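PDB 4Q6V: penicillin-binding protein activator LpoB from Salmonella enterica subsp. enterica serovar Typhimurium, which probably regulates peptidoglycan synthesis as an outer-membrane lipoprotein that interacts with penicillin-binding protein 1B and is needed for its function. Local coordinates for residues V25-S30 with T59-Q64. Numbering follows the deposited sequence.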
ATOM      1  N   VAL A  25       1.244   6.064  11.647  1.00 20.41           N
ATOM      2  CA  VAL A  25       1.477   4.653  11.443  1.00 19.50           C
ATOM      3  C   VAL A  25       0.655   4.265  10.210  1.00 21.00           C
ATOM      4  O   VAL A  25      -0.580   4.482  10.115  1.00 18.14           O
ATOM      5  CB  VAL A  25       1.078   3.847  12.667  1.00 19.30           C
ATOM      6  CG1 VAL A  25       1.371   2.361  12.451  1.00 19.85           C
ATOM      7  CG2 VAL A  25       1.777   4.377  13.933  1.00 19.51           C
ATOM      8  N   LEU A  26       1.342   3.672   9.254  1.00 22.29           N
ATOM      9  CA  LEU A  26       0.741   3.370   7.938  1.00 20.64           C
ATOM     10  C   LEU A  26       0.915   1.892   7.674  1.00 20.21           C
ATOM     11  O   LEU A  26       2.011   1.384   7.734  1.00 20.18           O
ATOM     12  CB  LEU A  26       1.336   4.266   6.871  1.00 21.38           C
ATOM     13  CG  LEU A  26       1.015   3.854   5.428  1.00 22.65           C
ATOM     14  CD1 LEU A  26      -0.424   4.182   5.032  1.00 22.08           C
ATOM     15  CD2 LEU A  26       2.000   4.563   4.521  1.00 22.48           C
ATOM     16  N   LEU A  27      -0.178   1.196   7.386  1.00 21.91           N
ATOM     17  CA  LEU A  27      -0.149  -0.130   6.849  1.00 22.22           C
ATOM     18  C   LEU A  27      -0.103  -0.170   5.322  1.00 20.54           C
ATOM     19  O   LEU A  27      -1.035   0.223   4.645  1.00 19.55           O
ATOM     20  CB  LEU A  27      -1.357  -0.921   7.378  1.00 24.15           C
ATOM     21  CG  LEU A  27      -1.525  -2.349   6.883  1.00 26.73           C
ATOM     22  CD1 LEU A  27      -0.222  -3.103   6.947  1.00 32.84           C
ATOM     23  CD2 LEU A  27      -2.644  -3.106   7.593  1.00 26.70           C
ATOM     24  N   VAL A  28       0.995  -0.673   4.788  1.00 20.53           N
ATOM     25  CA  VAL A  28       1.214  -0.690   3.331  1.00 21.01           C
ATOM     26  C   VAL A  28       0.855  -2.064   2.767  1.00 22.47           C
ATOM     27  O   VAL A  28       1.581  -3.046   2.960  1.00 22.05           O
ATOM     28  CB  VAL A  28       2.702  -0.399   2.976  1.00 20.98           C
ATOM     29  CG1 VAL A  28       2.937  -0.506   1.471  1.00 20.61           C
ATOM     30  CG2 VAL A  28       3.075   0.958   3.475  1.00 21.50           C
ATOM     31  N   ASP A  29      -0.292  -2.132   2.094  1.00 25.89           N
ATOM     32  CA  ASP A  29      -0.731  -3.395   1.520  1.00 29.87           C
ATOM     33  C   ASP A  29       0.209  -3.710   0.342  1.00 30.11           C
ATOM     34  O   ASP A  29       0.749  -2.791  -0.286  1.00 29.05           O
ATOM     35  CB  ASP A  29      -2.209  -3.317   1.132  1.00 32.66           C
ATOM     36  CG  ASP A  29      -2.932  -4.637   1.205  1.00 37.14           C
ATOM     37  OD1 ASP A  29      -2.314  -5.651   1.615  1.00 40.35           O
ATOM     38  OD2 ASP A  29      -4.134  -4.629   0.828  1.00 41.82           O
ATOM     39  N   SER A  30       0.452  -5.002   0.117  1.00 28.53           N
ATOM     40  CA  SER A  30       1.377  -5.423  -0.933  1.00 29.39           C
ATOM     41  C   SER A  30       0.749  -5.094  -2.295  1.00 25.72           C
ATOM     42  O   SER A  30      -0.466  -5.200  -2.482  1.00 23.63           O
ATOM     43  CB  SER A  30       1.773  -6.901  -0.769  1.00 30.29           C
ATOM     44  OG  SER A  30       0.678  -7.742  -1.048  1.00 35.31           O
ATOM     45  N   THR A  59       5.757   5.717  10.166  1.00 22.73           N
ATOM     46  CA  THR A  59       6.107   4.435  10.752  1.00 22.48           C
ATOM     47  C   THR A  59       5.294   3.397  10.052  1.00 21.10           C
ATOM     48  O   THR A  59       4.070   3.432  10.111  1.00 20.31           O
ATOM     49  CB  THR A  59       5.735   4.394  12.245  1.00 23.60           C
ATOM     50  OG1 THR A  59       6.528   5.358  12.903  1.00 27.68           O
ATOM     51  CG2 THR A  59       6.047   3.030  12.845  1.00 23.19           C
ATOM     52  N   LEU A  60       5.983   2.486   9.376  1.00 21.17           N
ATOM     53  CA  LEU A  60       5.370   1.376   8.679  1.00 22.42           C
ATOM     54  C   LEU A  60       5.137   0.164   9.577  1.00 21.79           C
ATOM     55  O   LEU A  60       5.990  -0.218  10.399  1.00 21.75           O
ATOM     56  CB  LEU A  60       6.167   0.991   7.429  1.00 23.89           C
ATOM     57  CG  LEU A  60       6.497   2.082   6.416  1.00 24.86           C
ATOM     58  CD1 LEU A  60       7.237   1.472   5.243  1.00 25.28           C
ATOM     59  CD2 LEU A  60       5.256   2.820   5.953  1.00 23.50           C
ATOM     60  N   VAL A  61       3.967  -0.453   9.414  1.00 22.14           N
ATOM     61  CA  VAL A  61       3.726  -1.755  10.055  1.00 19.87           C
ATOM     62  C   VAL A  61       4.655  -2.718   9.377  1.00 21.41           C
ATOM     63  O   VAL A  61       4.768  -2.682   8.150  1.00 21.37           O
ATOM     64  CB  VAL A  61       2.264  -2.171   9.945  1.00 20.02           C
ATOM     65  CG1 VAL A  61       2.013  -3.439  10.711  1.00 21.11           C
ATOM     66  CG2 VAL A  61       1.347  -1.050  10.472  1.00 19.28           C
ATOM     67  N   SER A  62       5.321  -3.548  10.184  1.00 20.71           N
ATOM     68  CA  SER A  62       6.329  -4.483   9.678  1.00 20.37           C
ATOM     69  C   SER A  62       5.715  -5.817   9.230  1.00 19.39           C
ATOM     70  O   SER A  62       4.658  -6.231   9.679  1.00 18.70           O
ATOM     71  CB  SER A  62       7.370  -4.736  10.764  1.00 20.17           C
ATOM     72  OG  SER A  62       6.870  -5.700  11.680  1.00 22.56           O
ATOM     73  N   VAL A  63       6.453  -6.554   8.407  1.00 20.02           N
ATOM     74  CA  VAL A  63       6.025  -7.831   7.876  1.00 22.09           C
ATOM     75  C   VAL A  63       5.613  -8.778   9.021  1.00 20.30           C
ATOM     76  O   VAL A  63       4.581  -9.446   8.933  1.00 16.84           O
ATOM     77  CB  VAL A  63       7.130  -8.474   6.989  1.00 25.89           C
ATOM     78  CG1 VAL A  63       6.748  -9.852   6.520  1.00 27.20           C
ATOM     79  CG2 VAL A  63       7.469  -7.581   5.786  1.00 28.76           C
ATOM     80  N   GLN A  64       6.404  -8.813  10.091  1.00 20.65           N
ATOM     81  CA  GLN A  64       6.243  -9.769  11.163  1.00 23.48           C
ATOM     82  C   GLN A  64       5.028  -9.428  11.983  1.00 22.20           C
ATOM     83  O   GLN A  64       4.202 -10.289  12.272  1.00 21.55           O
ATOM     84  CB  GLN A  64       7.496  -9.903  12.028  1.00 28.62           C
ATOM     85  CG  GLN A  64       8.593 -10.774  11.376  1.00 32.75           C
ATOM     86  CD  GLN A  64       9.545 -11.344  12.420  1.00 41.74           C
ATOM     87  OE1 GLN A  64       9.106 -11.746  13.509  1.00 50.01           O
ATOM     88  NE2 GLN A  64      10.847 -11.380  12.109  1.00 44.70           N
TER
HETATM   89  O   HOH W   1       2.814  -2.386   6.228  1.00 20.93           O
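Parallel pairing of the short edge strand 59-60 with strand 25-35 sets Val25 beside Thr59 and Leu26 beside Leu60. Two backbone bonds hold the register, both made by Leu26: its N donates to Thr59 O at 2.9 Å, and its O accepts from Val61 N at 3.2 Å, the latter donor tilted 33° from the carbonyl plane. CA-H groups also approach the same two oxygens, Val25 CA lying 3.2 Å from Thr59 O. Beyond the Val61 N bond a water takes over, accepting from Val28 N and donating to Val61 O. Ser62 then N-caps helix 63-72 through a bond from Gln65 N to its OG.

Together with helix 41-54 the two strands form a beta-alpha-beta unit of the LpoB C-terminal domain, and the two bridged pairs lie on opposite faces of the sheet. On the face carrying Leu26, where Leu52 of that helix covers Leu26 and Val28, Leu60 has CG anti to its carbonyl carbon (chi1 -53°), which brings CD2 back to Val28 CG2 at 3.8 Å and Leu26 CD2 at 4.0 Å; the two leucines run side by side. Val61, just past the bridged pairs, points its CB toward strand 25-35. Its CG2 meets Val25 CG1 at 3.9 Å, the two side chains nearly perpendicular, while its CB packs against Leu27 CD1 at 4.0 Å, with Leu66 of helix 63-72 touching both Leu27 and Val61.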